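Local coordinates for protein BexL (Amycolatopsis orientalis, PDB 4XRW) that probably catalyses cyclisation and aromatisation of a polyketide chain in BE-7585A biosynthesis, as a di-domain aromatase/cyclase of a type II polyketide synthase, at residues Pro48-Pro53 / His161-Val166; Thr54-His59 / Arg70-Ala75; Glu170-Phe175 / Thr281-Thr286; His232-Val237 / Gln250-Ala255; Ile246-Thr251 / Thr258-Arg263. One frame throughout, in Å; residues are numbered along the deposited sequence.

Interaction 1 of 5, residues Pro48-Pro53 / His161-Val166; sequences PRIFPP and HNVELV
Asn-162 gives the end of helix 47-50 one weak polar bond, and two valines of its own helix pack beside it. The polar part is the Asn-162 amide: ND2 donates to Ile-50 O over a long 3.5 Å, fairly straight at 158°. CG of Asn-162 stands anti to its own carbonyl carbon (chi1 -64°), which swings the amide nitrogen toward the residues where the short helix ends, Phe-51 being the first to leave helical geometry. The same ND2 also lies 3.4 Å from CG of Pro-52, so the proline ring packs against the amide that reaches past it.

Val-163, the next residue, and Val-166, a turn further on, supply the apolar part. CG2 of Ile-50 and CG2 of Val-163 run side by side at 4.1 Å, and Val-166 CG2 lies 4.3 Å from the same Ile-50 methyl. Val-166 CG1 touches Arg-49 CB and sets a methyl against the backbone carbonyl of that arginine, 3.6 Å from Arg-49 O. Ile-50 also touches Leu-159 of the same long helix and Val-41 of helix 34-42.

This packing joins a short helix to the last turns of helix 138-166, the long helix closing the first half of the chain, gripped by its antiparallel sheet in the helix-grip fold of the polyketide cyclase family.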
# COMPACT_ATOMS: atom_id res chain seq x y z
N PRO A 48 1.25 -4.22 0.39
CA PRO A 48 0.72 -3.00 1.03
C PRO A 48 -0.08 -3.31 2.30
O PRO A 48 -0.18 -2.47 3.21
CB PRO A 48 -0.15 -2.37 -0.08
CG PRO A 48 0.60 -2.79 -1.36
CD PRO A 48 0.94 -4.26 -1.05
N ARG A 49 -0.63 -4.52 2.38
CA ARG A 49 -1.43 -4.87 3.55
C ARG A 49 -0.61 -5.24 4.76
O ARG A 49 -1.07 -5.11 5.88
CB ARG A 49 -2.39 -6.05 3.25
CG ARG A 49 -3.09 -5.99 1.92
CD ARG A 49 -3.94 -7.24 1.71
NE ARG A 49 -4.80 -7.09 0.54
CZ ARG A 49 -5.97 -7.70 0.38
NH1 ARG A 49 -6.44 -8.52 1.33
NH2 ARG A 49 -6.68 -7.49 -0.72
N ILE A 50 0.61 -5.74 4.54
CA ILE A 50 1.46 -6.25 5.63
C ILE A 50 2.70 -5.42 5.92
O ILE A 50 3.29 -5.54 7.01
CB ILE A 50 1.92 -7.69 5.36
CG1 ILE A 50 2.79 -7.78 4.10
CG2 ILE A 50 0.73 -8.56 5.20
CD1 ILE A 50 3.55 -9.11 3.96
N PHE A 51 3.14 -4.64 4.93
CA PHE A 51 4.21 -3.64 5.12
C PHE A 51 3.65 -2.22 5.01
O PHE A 51 3.44 -1.73 3.90
CB PHE A 51 5.33 -3.85 4.09
CG PHE A 51 5.96 -5.22 4.15
CD1 PHE A 51 6.63 -5.65 5.29
CD2 PHE A 51 5.87 -6.08 3.08
CE1 PHE A 51 7.18 -6.90 5.35
CE2 PHE A 51 6.46 -7.36 3.14
CZ PHE A 51 7.10 -7.76 4.27
N PRO A 52 3.44 -1.55 6.13
CA PRO A 52 2.79 -0.23 6.04
C PRO A 52 3.44 0.78 5.09
O PRO A 52 2.70 1.51 4.46
CB PRO A 52 2.82 0.26 7.50
CG PRO A 52 2.73 -1.01 8.29
CD PRO A 52 3.58 -1.99 7.53
N PRO A 53 4.78 0.79 4.93
CA PRO A 53 5.31 1.76 3.96
C PRO A 53 5.02 1.47 2.50
O PRO A 53 5.15 2.37 1.68
CB PRO A 53 6.82 1.72 4.21
CG PRO A 53 6.96 1.15 5.60
CD PRO A 53 5.85 0.11 5.67
N HIS A 161 1.74 -7.50 13.58
CA HIS A 161 0.51 -6.75 13.83
C HIS A 161 -0.47 -6.87 12.66
O HIS A 161 -1.65 -7.19 12.85
CB HIS A 161 0.85 -5.29 14.09
CG HIS A 161 -0.33 -4.44 14.39
ND1 HIS A 161 -0.85 -4.30 15.66
CD2 HIS A 161 -1.10 -3.66 13.58
CE1 HIS A 161 -1.89 -3.49 15.62
NE2 HIS A 161 -2.06 -3.08 14.38
N ASN A 162 0.03 -6.64 11.46
CA ASN A 162 -0.83 -6.64 10.29
C ASN A 162 -1.24 -8.01 9.80
O ASN A 162 -2.39 -8.19 9.37
CB ASN A 162 -0.16 -5.87 9.16
CG ASN A 162 0.03 -4.43 9.52
OD1 ASN A 162 -0.88 -3.80 10.04
ND2 ASN A 162 1.22 -3.92 9.30
N VAL A 163 -0.34 -8.99 9.86
CA VAL A 163 -0.70 -10.32 9.39
C VAL A 163 -1.83 -10.83 10.25
O VAL A 163 -2.77 -11.44 9.75
CB VAL A 163 0.49 -11.33 9.44
CG1 VAL A 163 0.01 -12.77 9.27
CG2 VAL A 163 1.50 -11.01 8.34
N GLU A 164 -1.76 -10.57 11.54
CA GLU A 164 -2.80 -11.06 12.45
C GLU A 164 -4.16 -10.37 12.20
O GLU A 164 -5.22 -10.93 12.51
CB GLU A 164 -2.32 -10.92 13.90
CG GLU A 164 -1.27 -12.00 14.23
CD GLU A 164 -0.50 -11.79 15.56
OE1 GLU A 164 -0.87 -10.92 16.39
OE2 GLU A 164 0.50 -12.52 15.75
N LEU A 165 -4.15 -9.20 11.57
CA LEU A 165 -5.40 -8.52 11.22
C LEU A 165 -5.88 -8.87 9.81
O LEU A 165 -7.08 -9.06 9.61
CB LEU A 165 -5.24 -7.01 11.32
CG LEU A 165 -4.86 -6.43 12.68
CD1 LEU A 165 -4.72 -4.93 12.57
CD2 LEU A 165 -5.87 -6.78 13.74
N VAL A 166 -4.98 -8.94 8.82
CA VAL A 166 -5.45 -9.14 7.44
C VAL A 166 -5.89 -10.58 7.21
O VAL A 166 -6.64 -10.84 6.27
CB VAL A 166 -4.37 -8.72 6.38
CG1 VAL A 166 -3.87 -7.31 6.67
CG2 VAL A 166 -3.22 -9.70 6.30

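Interaction 2 of 5, residues Thr54-His59 / Arg70-Ala75; sequences TVFVDH and RIWATA
The six-membered ring of Trp-72 turns its edge to Asp-58, whose OD1 lies 3.2 Å from CZ3. Phe-56 O sits near the same ring plane, 3.3 Å from CE3, and the Phe-56 side chain runs alongside, its CD2 3.8 Å from CZ3 of Trp-72, with the ring planes 31° apart. Because CG of Trp-72 is anti to its carbonyl carbon (chi1 -68°), the six-membered ring is directed edge first toward the neighbouring strand. A glycine in place of Trp-72 would probably open a gap beside Phe-56 and leave the Asp-58 carboxylate without the ring edge it packs on.

Behind these side chains lies an antiparallel hairpin of strands 54-59 and 67-73. A classic beta bulge interrupts it: Val-55 N and Phe-56 N both donate to Trp-72 O, at 2.7 and 3.3 Å, approaching from the same face of its carbonyl plane. The regular ladder resumes with Trp-72 N to Phe-56 O and a reciprocal pair between Asp-58 and Arg-70. On the other face of the sheet, Val-57 CG1 meets Ile-71 CG1 at 4.0 Å, and Trp-47 touches both.

Further out, a water donates to Asp-58 OD1 and accepts weakly from Arg-70 NE, while NH1 of that arginine bonds Asn-81. Phe-241, from the second half of the chain, meets the Trp-72 ring edge-to-face, and Arg-245 touches both Phe-56 and Asp-58.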
# COMPACT_ATOMS: atom_id res chain seq x y z
N THR A 54 4.69 0.24 2.15
CA THR A 54 4.61 -0.17 0.75
C THR A 54 3.31 0.35 0.13
O THR A 54 2.22 0.11 0.63
CB THR A 54 4.70 -1.70 0.58
OG1 THR A 54 5.93 -2.18 1.17
CG2 THR A 54 4.71 -2.05 -0.87
N VAL A 55 3.45 1.03 -1.00
CA VAL A 55 2.26 1.49 -1.74
C VAL A 55 1.88 0.52 -2.86
O VAL A 55 0.68 0.25 -3.09
CB VAL A 55 2.49 2.91 -2.31
CG1 VAL A 55 1.26 3.38 -3.05
CG2 VAL A 55 2.83 3.87 -1.15
N PHE A 56 2.85 -0.01 -3.58
CA PHE A 56 2.55 -0.95 -4.67
C PHE A 56 3.83 -1.66 -5.08
O PHE A 56 4.91 -1.12 -4.91
CB PHE A 56 1.96 -0.21 -5.87
CG PHE A 56 1.52 -1.08 -6.99
CD1 PHE A 56 0.50 -1.99 -6.81
CD2 PHE A 56 2.07 -0.95 -8.26
CE1 PHE A 56 0.08 -2.79 -7.86
CE2 PHE A 56 1.64 -1.75 -9.29
CZ PHE A 56 0.64 -2.67 -9.07
N VAL A 57 3.69 -2.87 -5.62
CA VAL A 57 4.80 -3.63 -6.12
C VAL A 57 4.42 -4.18 -7.47
O VAL A 57 3.32 -4.72 -7.62
CB VAL A 57 5.19 -4.84 -5.20
CG1 VAL A 57 6.52 -5.45 -5.68
CG2 VAL A 57 5.30 -4.42 -3.76
N ASP A 58 5.26 -4.03 -8.48
CA ASP A 58 4.96 -4.87 -9.67
C ASP A 58 6.21 -5.48 -10.22
O ASP A 58 7.30 -5.28 -9.68
CB ASP A 58 4.16 -4.10 -10.73
CG ASP A 58 4.98 -3.09 -11.47
OD1 ASP A 58 6.07 -2.74 -11.00
OD2 ASP A 58 4.50 -2.63 -12.54
N HIS A 59 6.05 -6.29 -11.26
CA HIS A 59 7.18 -7.05 -11.76
C HIS A 59 7.87 -6.35 -12.91
O HIS A 59 7.24 -5.73 -13.77
CB HIS A 59 6.72 -8.42 -12.21
CG HIS A 59 6.60 -9.40 -11.09
ND1 HIS A 59 5.54 -9.41 -10.23
CD2 HIS A 59 7.42 -10.41 -10.71
CE1 HIS A 59 5.70 -10.38 -9.35
NE2 HIS A 59 6.83 -11.01 -9.62
N ARG A 70 9.66 -4.11 -8.75
CA ARG A 70 9.75 -2.69 -8.51
C ARG A 70 8.79 -2.35 -7.39
O ARG A 70 7.60 -2.68 -7.47
CB ARG A 70 9.42 -1.85 -9.77
CG ARG A 70 9.71 -0.39 -9.54
CD ARG A 70 9.52 0.49 -10.77
NE ARG A 70 10.33 0.02 -11.89
CZ ARG A 70 11.60 0.35 -12.10
NH1 ARG A 70 12.24 1.17 -11.26
NH2 ARG A 70 12.24 -0.15 -13.15
N ILE A 71 9.33 -1.74 -6.35
CA ILE A 71 8.62 -1.45 -5.12
C ILE A 71 8.48 0.07 -5.01
O ILE A 71 9.46 0.80 -5.14
CB ILE A 71 9.38 -1.96 -3.91
CG1 ILE A 71 9.56 -3.48 -3.96
CG2 ILE A 71 8.67 -1.58 -2.63
CD1 ILE A 71 10.84 -3.93 -3.28
N TRP A 72 7.25 0.53 -4.81
CA TRP A 72 7.00 1.92 -4.46
C TRP A 72 6.60 1.98 -2.96
O TRP A 72 5.70 1.25 -2.50
CB TRP A 72 5.87 2.53 -5.32
CG TRP A 72 6.15 2.74 -6.76
CD1 TRP A 72 6.53 3.91 -7.39
CD2 TRP A 72 6.06 1.76 -7.77
NE1 TRP A 72 6.67 3.70 -8.72
CE2 TRP A 72 6.40 2.38 -8.98
CE3 TRP A 72 5.71 0.43 -7.77
CZ2 TRP A 72 6.40 1.69 -10.17
CZ3 TRP A 72 5.71 -0.26 -8.97
CH2 TRP A 72 6.06 0.38 -10.15
N ALA A 73 7.24 2.87 -2.22
CA ALA A 73 7.00 3.01 -0.78
C ALA A 73 7.12 4.44 -0.29
O ALA A 73 7.69 5.32 -0.97
CB ALA A 73 7.95 2.13 -0.01
N THR A 74 6.60 4.67 0.90
CA THR A 74 6.49 6.03 1.45
C THR A 74 7.83 6.57 1.96
O THR A 74 8.05 7.79 1.96
CB THR A 74 5.42 6.07 2.56
OG1 THR A 74 5.73 5.10 3.57
CG2 THR A 74 4.09 5.67 1.98
N ALA A 75 8.74 5.68 2.36
CA ALA A 75 10.11 6.07 2.75
C ALA A 75 10.17 7.27 3.72
O ALA A 75 10.86 8.26 3.48
CB ALA A 75 10.93 6.36 1.49
O HOH W 1 7.67 -1.54 -13.35

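Interaction 3 of 5, residues Glu170-Phe175 / Thr281-Thr286; sequences ELTFSF and TVVLNT
Thr-172 to Ser-174 pair antiparallel with Val-283 to Thr-281, strand segments 172-175 and 281-284 running at 156° to each other and joined by the reciprocal bonds of Phe-173 and Val-282, with Leu-284 N to Leu-171 O at 2.8 Å just beyond the strand.

Phe-173, Val-282 and Leu-284 pack together on one side. CG of Phe-173 is set between the backbone N and the carbonyl carbon (chi1 60°), which folds the ring across onto Val-282: the CB of that valine stands over the ring face in a CH-pi contact, 4.1 Å from the centroid and 25° off the normal. Leu-284 comes from another side, its CG lying near the ring plane 3.9 Å from CE2 of Phe-173. Replacing Phe-173 with a serine would probably uncover Val-282 and take away the edge against which Leu-284 packs. Arg-303 of helix 299-326 also touches Phe-173 and Leu-284. Leu-171 crosses Thr-286 at about a right angle, CD2 to CG2 at 3.3 Å, tighter than usual van der Waals contact.

On the opposite face, Thr-172 OG1 lies 3.5 Å from Val-283 CG2 but is hydrogen-bonded to Leu-165 O. The hydroxyls of Ser-174 and Thr-281 each bond Glu-279. The side turned to helix 299-326 is thus held by apolar packing, whereas the other mixes hydroxyls bonded beyond these two segments with Val-283 packed on helix 138-166.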
# COMPACT_ATOMS: atom_id res chain seq x y z
N GLU A 170 -13.22 -10.59 9.32
CA GLU A 170 -14.20 -9.66 9.89
C GLU A 170 -13.65 -8.23 9.93
O GLU A 170 -14.41 -7.27 9.85
CB GLU A 170 -14.64 -10.10 11.28
CG GLU A 170 -15.53 -11.34 11.30
CD GLU A 170 -15.88 -11.80 12.70
OE1 GLU A 170 -15.68 -11.01 13.66
OE2 GLU A 170 -16.36 -12.95 12.85
N LEU A 171 -12.33 -8.12 10.03
CA LEU A 171 -11.67 -6.82 10.15
C LEU A 171 -11.20 -6.29 8.80
O LEU A 171 -10.97 -5.09 8.66
CB LEU A 171 -10.49 -6.92 11.10
CG LEU A 171 -10.81 -7.49 12.49
CD1 LEU A 171 -9.57 -7.51 13.34
CD2 LEU A 171 -11.90 -6.69 13.16
N THR A 172 -11.04 -7.16 7.83
CA THR A 172 -10.46 -6.80 6.54
C THR A 172 -11.47 -7.06 5.47
O THR A 172 -12.01 -8.15 5.39
CB THR A 172 -9.20 -7.62 6.26
OG1 THR A 172 -8.24 -7.34 7.27
CG2 THR A 172 -8.59 -7.28 4.88
N PHE A 173 -11.75 -6.05 4.64
CA PHE A 173 -12.73 -6.23 3.58
C PHE A 173 -12.34 -5.36 2.40
O PHE A 173 -11.60 -4.39 2.54
CB PHE A 173 -14.14 -5.92 4.07
CG PHE A 173 -14.32 -4.52 4.56
CD1 PHE A 173 -14.82 -3.54 3.72
CD2 PHE A 173 -13.97 -4.16 5.86
CE1 PHE A 173 -15.00 -2.24 4.16
CE2 PHE A 173 -14.13 -2.86 6.31
CZ PHE A 173 -14.66 -1.89 5.44
N SER A 174 -12.85 -5.73 1.24
CA SER A 174 -12.52 -5.06 0.01
C SER A 174 -13.79 -4.95 -0.81
O SER A 174 -14.65 -5.82 -0.74
CB SER A 174 -11.44 -5.81 -0.72
OG SER A 174 -11.38 -5.43 -2.08
N PHE A 175 -13.93 -3.87 -1.56
CA PHE A 175 -15.11 -3.70 -2.41
C PHE A 175 -14.76 -2.79 -3.58
O PHE A 175 -13.81 -2.01 -3.49
CB PHE A 175 -16.28 -3.14 -1.61
CG PHE A 175 -16.05 -1.76 -1.07
CD1 PHE A 175 -16.39 -0.64 -1.83
CD2 PHE A 175 -15.49 -1.57 0.17
CE1 PHE A 175 -16.18 0.64 -1.34
CE2 PHE A 175 -15.27 -0.29 0.66
CZ PHE A 175 -15.61 0.81 -0.10
N THR A 281 -9.55 -1.43 -0.28
CA THR A 281 -9.27 -2.43 0.76
C THR A 281 -9.09 -1.72 2.10
O THR A 281 -8.30 -0.73 2.25
CB THR A 281 -8.03 -3.29 0.43
OG1 THR A 281 -8.29 -4.14 -0.70
CG2 THR A 281 -7.64 -4.16 1.62
N VAL A 282 -9.83 -2.20 3.11
CA VAL A 282 -9.79 -1.61 4.42
C VAL A 282 -9.50 -2.66 5.49
O VAL A 282 -10.01 -3.77 5.39
CB VAL A 282 -11.12 -0.91 4.78
CG1 VAL A 282 -11.06 -0.31 6.18
CG2 VAL A 282 -11.43 0.20 3.78
N VAL A 283 -8.68 -2.29 6.46
CA VAL A 283 -8.58 -3.02 7.73
C VAL A 283 -9.10 -2.12 8.84
O VAL A 283 -8.65 -0.99 9.01
CB VAL A 283 -7.13 -3.45 8.05
CG1 VAL A 283 -7.08 -4.22 9.38
CG2 VAL A 283 -6.56 -4.29 6.93
N LEU A 284 -10.05 -2.63 9.62
CA LEU A 284 -10.61 -1.84 10.72
C LEU A 284 -9.75 -1.80 11.97
O LEU A 284 -8.97 -2.71 12.24
CB LEU A 284 -11.99 -2.37 11.09
CG LEU A 284 -13.07 -2.21 10.04
CD1 LEU A 284 -14.33 -2.94 10.48
CD2 LEU A 284 -13.34 -0.75 9.83
N ASN A 285 -9.89 -0.71 12.71
CA ASN A 285 -9.25 -0.52 13.99
C ASN A 285 -10.36 -0.72 15.01
O ASN A 285 -11.21 0.15 15.18
CB ASN A 285 -8.64 0.88 14.09
CG ASN A 285 -7.75 1.06 15.30
OD1 ASN A 285 -7.76 0.24 16.21
ND2 ASN A 285 -6.98 2.14 15.30
N THR A 286 -10.38 -1.87 15.66
CA THR A 286 -11.49 -2.17 16.56
C THR A 286 -11.39 -1.37 17.85
O THR A 286 -12.39 -1.14 18.50
CB THR A 286 -11.55 -3.68 16.88
OG1 THR A 286 -10.31 -4.08 17.46
CG2 THR A 286 -11.78 -4.49 15.61

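Interaction 4 of 5, residues His232-Val237 / Gln250-Ala255; sequences HTTESV and QTTLPA
Thr-251 and Thr-252 meet Glu-235 with two hydroxyls, each from a side chain in the same conformation. In both threonines OG1 lies between the backbone N and the carbonyl carbon (chi1 near 55°), yet the consecutive residues send it to different targets. Thr-252 OG1 accepts the backbone N-H of Glu-235 at 2.8 Å in a nearly straight bond of 175°. Thr-251 OG1 donates to Glu-235 OE2, also at 2.8 Å, meeting the carboxylate on its anti side and 26° out of its plane. Glu-235 reaches this hydroxyl with an extended chain, and its other oxygen, OE1, forms a salt bridge with Arg-221.

Gln-250 is likewise extended, and its CG passes 3.6 Å from Glu-235 O. Its NE2 reaches forward along its own segment to Thr-252 O at 2.8 Å, which ties the loop together, and lies 3.3 Å from Thr-234 CG2; OE1 of the glutamine is taken by His-260. Glu-235 O accepts from Thr-251 N at 2.9 Å and, weakly, from Thr-252 N.

Here strand 245-250 leaves its neighbour 231-241 just past the non-hydrogen-bonded pair Ser-236 with Gln-250, and threonine hydroxyls and backbone N-H groups carry the contact on into the loop: a strand end at the surface of the second helix-grip sheet.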
# COMPACT_ATOMS: atom_id res chain seq x y z
N HIS A 232 -12.10 17.48 6.72
CA HIS A 232 -10.90 16.67 6.80
C HIS A 232 -9.77 17.17 5.93
O HIS A 232 -9.98 17.85 4.93
CB HIS A 232 -11.22 15.24 6.43
CG HIS A 232 -12.27 14.63 7.29
ND1 HIS A 232 -13.58 14.47 6.88
CD2 HIS A 232 -12.22 14.19 8.57
CE1 HIS A 232 -14.28 13.92 7.85
NE2 HIS A 232 -13.49 13.75 8.89
N THR A 233 -8.55 16.87 6.36
CA THR A 233 -7.35 17.07 5.57
C THR A 233 -6.62 15.72 5.58
O THR A 233 -6.26 15.23 6.63
CB THR A 233 -6.45 18.18 6.11
OG1 THR A 233 -7.18 19.42 6.16
CG2 THR A 233 -5.26 18.36 5.20
N THR A 234 -6.46 15.13 4.40
CA THR A 234 -6.06 13.74 4.25
C THR A 234 -4.96 13.61 3.21
O THR A 234 -5.02 14.24 2.17
CB THR A 234 -7.26 12.89 3.79
OG1 THR A 234 -8.39 13.18 4.65
CG2 THR A 234 -6.92 11.43 3.91
N GLU A 235 -3.96 12.76 3.50
CA GLU A 235 -2.88 12.51 2.57
C GLU A 235 -2.93 11.07 2.11
O GLU A 235 -3.18 10.16 2.92
CB GLU A 235 -1.54 12.79 3.23
CG GLU A 235 -0.31 12.55 2.34
CD GLU A 235 1.00 12.72 3.11
OE1 GLU A 235 1.39 13.90 3.38
OE2 GLU A 235 1.63 11.67 3.46
N SER A 236 -2.70 10.86 0.82
CA SER A 236 -2.40 9.56 0.27
C SER A 236 -1.21 9.65 -0.68
O SER A 236 -0.90 10.73 -1.21
CB SER A 236 -3.61 9.00 -0.47
OG SER A 236 -3.92 9.88 -1.54
N VAL A 237 -0.56 8.52 -0.92
CA VAL A 237 0.50 8.44 -1.90
C VAL A 237 -0.03 7.57 -3.05
O VAL A 237 -0.62 6.51 -2.80
CB VAL A 237 1.79 7.84 -1.30
CG1 VAL A 237 2.80 7.55 -2.38
CG2 VAL A 237 2.34 8.80 -0.25
N GLN A 250 -3.56 5.39 1.71
CA GLN A 250 -3.81 6.51 2.61
C GLN A 250 -2.79 6.52 3.72
O GLN A 250 -2.60 5.52 4.43
CB GLN A 250 -5.23 6.46 3.19
CG GLN A 250 -5.61 7.69 3.91
CD GLN A 250 -7.12 7.78 4.26
OE1 GLN A 250 -7.94 7.23 3.55
NE2 GLN A 250 -7.45 8.50 5.32
N THR A 251 -2.09 7.63 3.88
CA THR A 251 -1.01 7.68 4.87
C THR A 251 -1.38 8.39 6.17
O THR A 251 -0.68 8.23 7.18
CB THR A 251 0.22 8.36 4.27
OG1 THR A 251 -0.18 9.61 3.73
CG2 THR A 251 0.82 7.47 3.18
N THR A 252 -2.48 9.14 6.16
CA THR A 252 -3.01 9.75 7.37
C THR A 252 -4.37 9.09 7.63
O THR A 252 -5.34 9.35 6.93
CB THR A 252 -3.16 11.27 7.23
OG1 THR A 252 -3.95 11.54 6.07
CG2 THR A 252 -1.80 11.95 7.08
N LEU A 253 -4.43 8.20 8.62
CA LEU A 253 -5.63 7.39 8.81
C LEU A 253 -6.49 7.89 9.97
O LEU A 253 -5.96 8.34 10.99
CB LEU A 253 -5.26 5.92 9.06
CG LEU A 253 -4.49 5.19 7.95
CD1 LEU A 253 -3.68 4.02 8.49
CD2 LEU A 253 -5.46 4.69 6.89
N PRO A 254 -7.81 7.82 9.78
CA PRO A 254 -8.79 8.15 10.80
C PRO A 254 -8.84 7.06 11.86
O PRO A 254 -8.25 5.97 11.65
CB PRO A 254 -10.09 8.20 10.02
CG PRO A 254 -9.92 7.26 8.95
CD PRO A 254 -8.46 7.32 8.57
N ALA A 255 -9.53 7.32 12.96
CA ALA A 255 -9.51 6.41 14.10
C ALA A 255 -10.01 5.01 13.76
O ALA A 255 -9.54 4.05 14.37
CB ALA A 255 -10.34 6.98 15.26

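Interaction 5 of 5, residues Ile246-Thr251 / Thr258-Arg263; sequences IVYKQT and TLHTGR
Gln-250 OE1 accepts a hydrogen bond from ND1 of His-260 at 2.7 Å, almost straight at 171° and lying in the imidazole plane, although the amide and ring planes are 74° apart. The other ring nitrogen, NE2, is bonded to His-280, so both ends of the imidazole are held and its rotation is fixed. A water links Gln-250 O to His-260 N.

Tyr-248 points an edge toward the face of His-260 in an offset edge-to-face pair, with centroids 6.0 Å apart. Its own ring lies flat over Gly-262, whose CA sits against the ring face, 3.8 Å from the centroid, with no side chain between. On the other face of the sheet, Lys-249 CE packs 3.7 Å from Thr-261 CG2, and NZ is hydrogen-bonded to the backbone oxygens of Pro-48, Pro-52 and Thr-54, in the first half of the chain.

Both nitrogens of a buried imidazole are thereby satisfied, while the buried lysine charge is probably stabilised by the carbonyls gathered round it.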
# COMPACT_ATOMS: atom_id res chain seq x y z
N ILE A 246 -4.26 3.60 -11.38
CA ILE A 246 -3.72 4.45 -10.32
C ILE A 246 -3.91 3.70 -9.01
O ILE A 246 -5.03 3.35 -8.62
CB ILE A 246 -4.42 5.83 -10.24
CG1 ILE A 246 -4.23 6.60 -11.52
CG2 ILE A 246 -3.88 6.63 -9.04
CD1 ILE A 246 -5.08 7.79 -11.61
N VAL A 247 -2.79 3.40 -8.35
CA VAL A 247 -2.80 2.66 -7.10
C VAL A 247 -2.42 3.60 -5.95
O VAL A 247 -1.55 4.45 -6.14
CB VAL A 247 -1.77 1.48 -7.12
CG1 VAL A 247 -1.84 0.73 -5.78
CG2 VAL A 247 -2.04 0.54 -8.29
N TYR A 248 -3.07 3.49 -4.81
CA TYR A 248 -2.76 4.41 -3.73
C TYR A 248 -2.89 3.80 -2.36
O TYR A 248 -3.48 2.71 -2.19
CB TYR A 248 -3.62 5.69 -3.83
CG TYR A 248 -5.12 5.46 -3.67
CD1 TYR A 248 -5.73 5.62 -2.44
CD2 TYR A 248 -5.90 5.09 -4.76
CE1 TYR A 248 -7.11 5.43 -2.29
CE2 TYR A 248 -7.28 4.89 -4.62
CZ TYR A 248 -7.86 5.05 -3.37
OH TYR A 248 -9.21 4.87 -3.20
N LYS A 249 -2.29 4.50 -1.40
CA LYS A 249 -2.40 4.17 0.00
C LYS A 249 -2.60 5.43 0.78
O LYS A 249 -1.90 6.43 0.55
CB LYS A 249 -1.14 3.43 0.51
CG LYS A 249 -1.09 3.32 2.03
CD LYS A 249 0.06 2.46 2.51
CE LYS A 249 -0.27 0.98 2.52
NZ LYS A 249 0.85 0.11 3.09
N GLN A 250 -3.56 5.39 1.71
CA GLN A 250 -3.81 6.51 2.61
C GLN A 250 -2.79 6.52 3.72
O GLN A 250 -2.60 5.52 4.43
CB GLN A 250 -5.23 6.46 3.19
CG GLN A 250 -5.61 7.69 3.91
CD GLN A 250 -7.12 7.78 4.26
OE1 GLN A 250 -7.94 7.23 3.55
NE2 GLN A 250 -7.45 8.50 5.32
N THR A 251 -2.09 7.63 3.88
CA THR A 251 -1.01 7.68 4.87
C THR A 251 -1.38 8.39 6.17
O THR A 251 -0.68 8.23 7.18
CB THR A 251 0.22 8.36 4.27
OG1 THR A 251 -0.18 9.61 3.73
CG2 THR A 251 0.82 7.47 3.18
N THR A 258 -7.08 0.97 10.29
CA THR A 258 -5.66 0.72 10.44
C THR A 258 -4.97 0.69 9.08
O THR A 258 -3.76 0.90 9.00
CB THR A 258 -5.39 -0.59 11.16
OG1 THR A 258 -6.03 -1.64 10.44
CG2 THR A 258 -5.95 -0.55 12.53
N LEU A 259 -5.73 0.44 8.01
CA LEU A 259 -5.20 0.46 6.66
C LEU A 259 -6.29 0.87 5.70
O LEU A 259 -7.44 0.50 5.86
CB LEU A 259 -4.66 -0.93 6.26
CG LEU A 259 -4.24 -1.05 4.78
CD1 LEU A 259 -2.79 -1.43 4.65
CD2 LEU A 259 -5.14 -2.00 4.02
N HIS A 260 -5.91 1.63 4.68
CA HIS A 260 -6.80 1.91 3.58
C HIS A 260 -5.97 2.07 2.32
O HIS A 260 -5.20 3.02 2.20
CB HIS A 260 -7.62 3.18 3.83
CG HIS A 260 -8.43 3.59 2.64
ND1 HIS A 260 -8.69 4.90 2.32
CD2 HIS A 260 -9.01 2.84 1.68
CE1 HIS A 260 -9.39 4.95 1.21
NE2 HIS A 260 -9.61 3.72 0.80
N THR A 261 -6.13 1.14 1.41
CA THR A 261 -5.49 1.18 0.12
C THR A 261 -6.61 1.15 -0.93
O THR A 261 -7.76 0.78 -0.64
CB THR A 261 -4.55 -0.01 -0.10
OG1 THR A 261 -5.30 -1.22 -0.05
CG2 THR A 261 -3.46 -0.06 0.94
N GLY A 262 -6.27 1.57 -2.13
CA GLY A 262 -7.23 1.56 -3.22
C GLY A 262 -6.56 1.52 -4.57
O GLY A 262 -5.34 1.64 -4.70
N ARG A 263 -7.39 1.33 -5.59
CA ARG A 263 -6.92 1.19 -6.93
C ARG A 263 -8.02 1.70 -7.89
O ARG A 263 -9.18 1.31 -7.76
CB ARG A 263 -6.57 -0.26 -7.21
CG ARG A 263 -6.28 -0.62 -8.63
CD ARG A 263 -5.92 -2.10 -8.69
NE ARG A 263 -5.37 -2.52 -9.97
CZ ARG A 263 -4.29 -3.29 -10.12
NH1 ARG A 263 -3.60 -3.72 -9.05
NH2 ARG A 263 -3.89 -3.61 -11.34
O HOH W 2 -3.23 2.71 4.81

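Interactions 1 and 2 belong to the first cyclase-like half of the chain, interaction 2 nested in the loop closed by interaction 1; interactions 3, 4 and 5 follow in the second half, with 4 and 5 inside the loop closed by 3. The latter three reach one seven-stranded antiparallel sheet: strand 274-284 of interaction 3 neighbours strand 257-268 of interaction 5, and interactions 4 and 5, centred about 9 Å apart, share Gln-250 and Thr-251. The halves meet where Lys-249 of interaction 5 reaches backbone oxygens in interactions 1 and 2, and where Leu-165 and Val-166 touch Val-283 of interaction 3. Two repeated helix-grip domains are thus packed directly together rather than merely tethered.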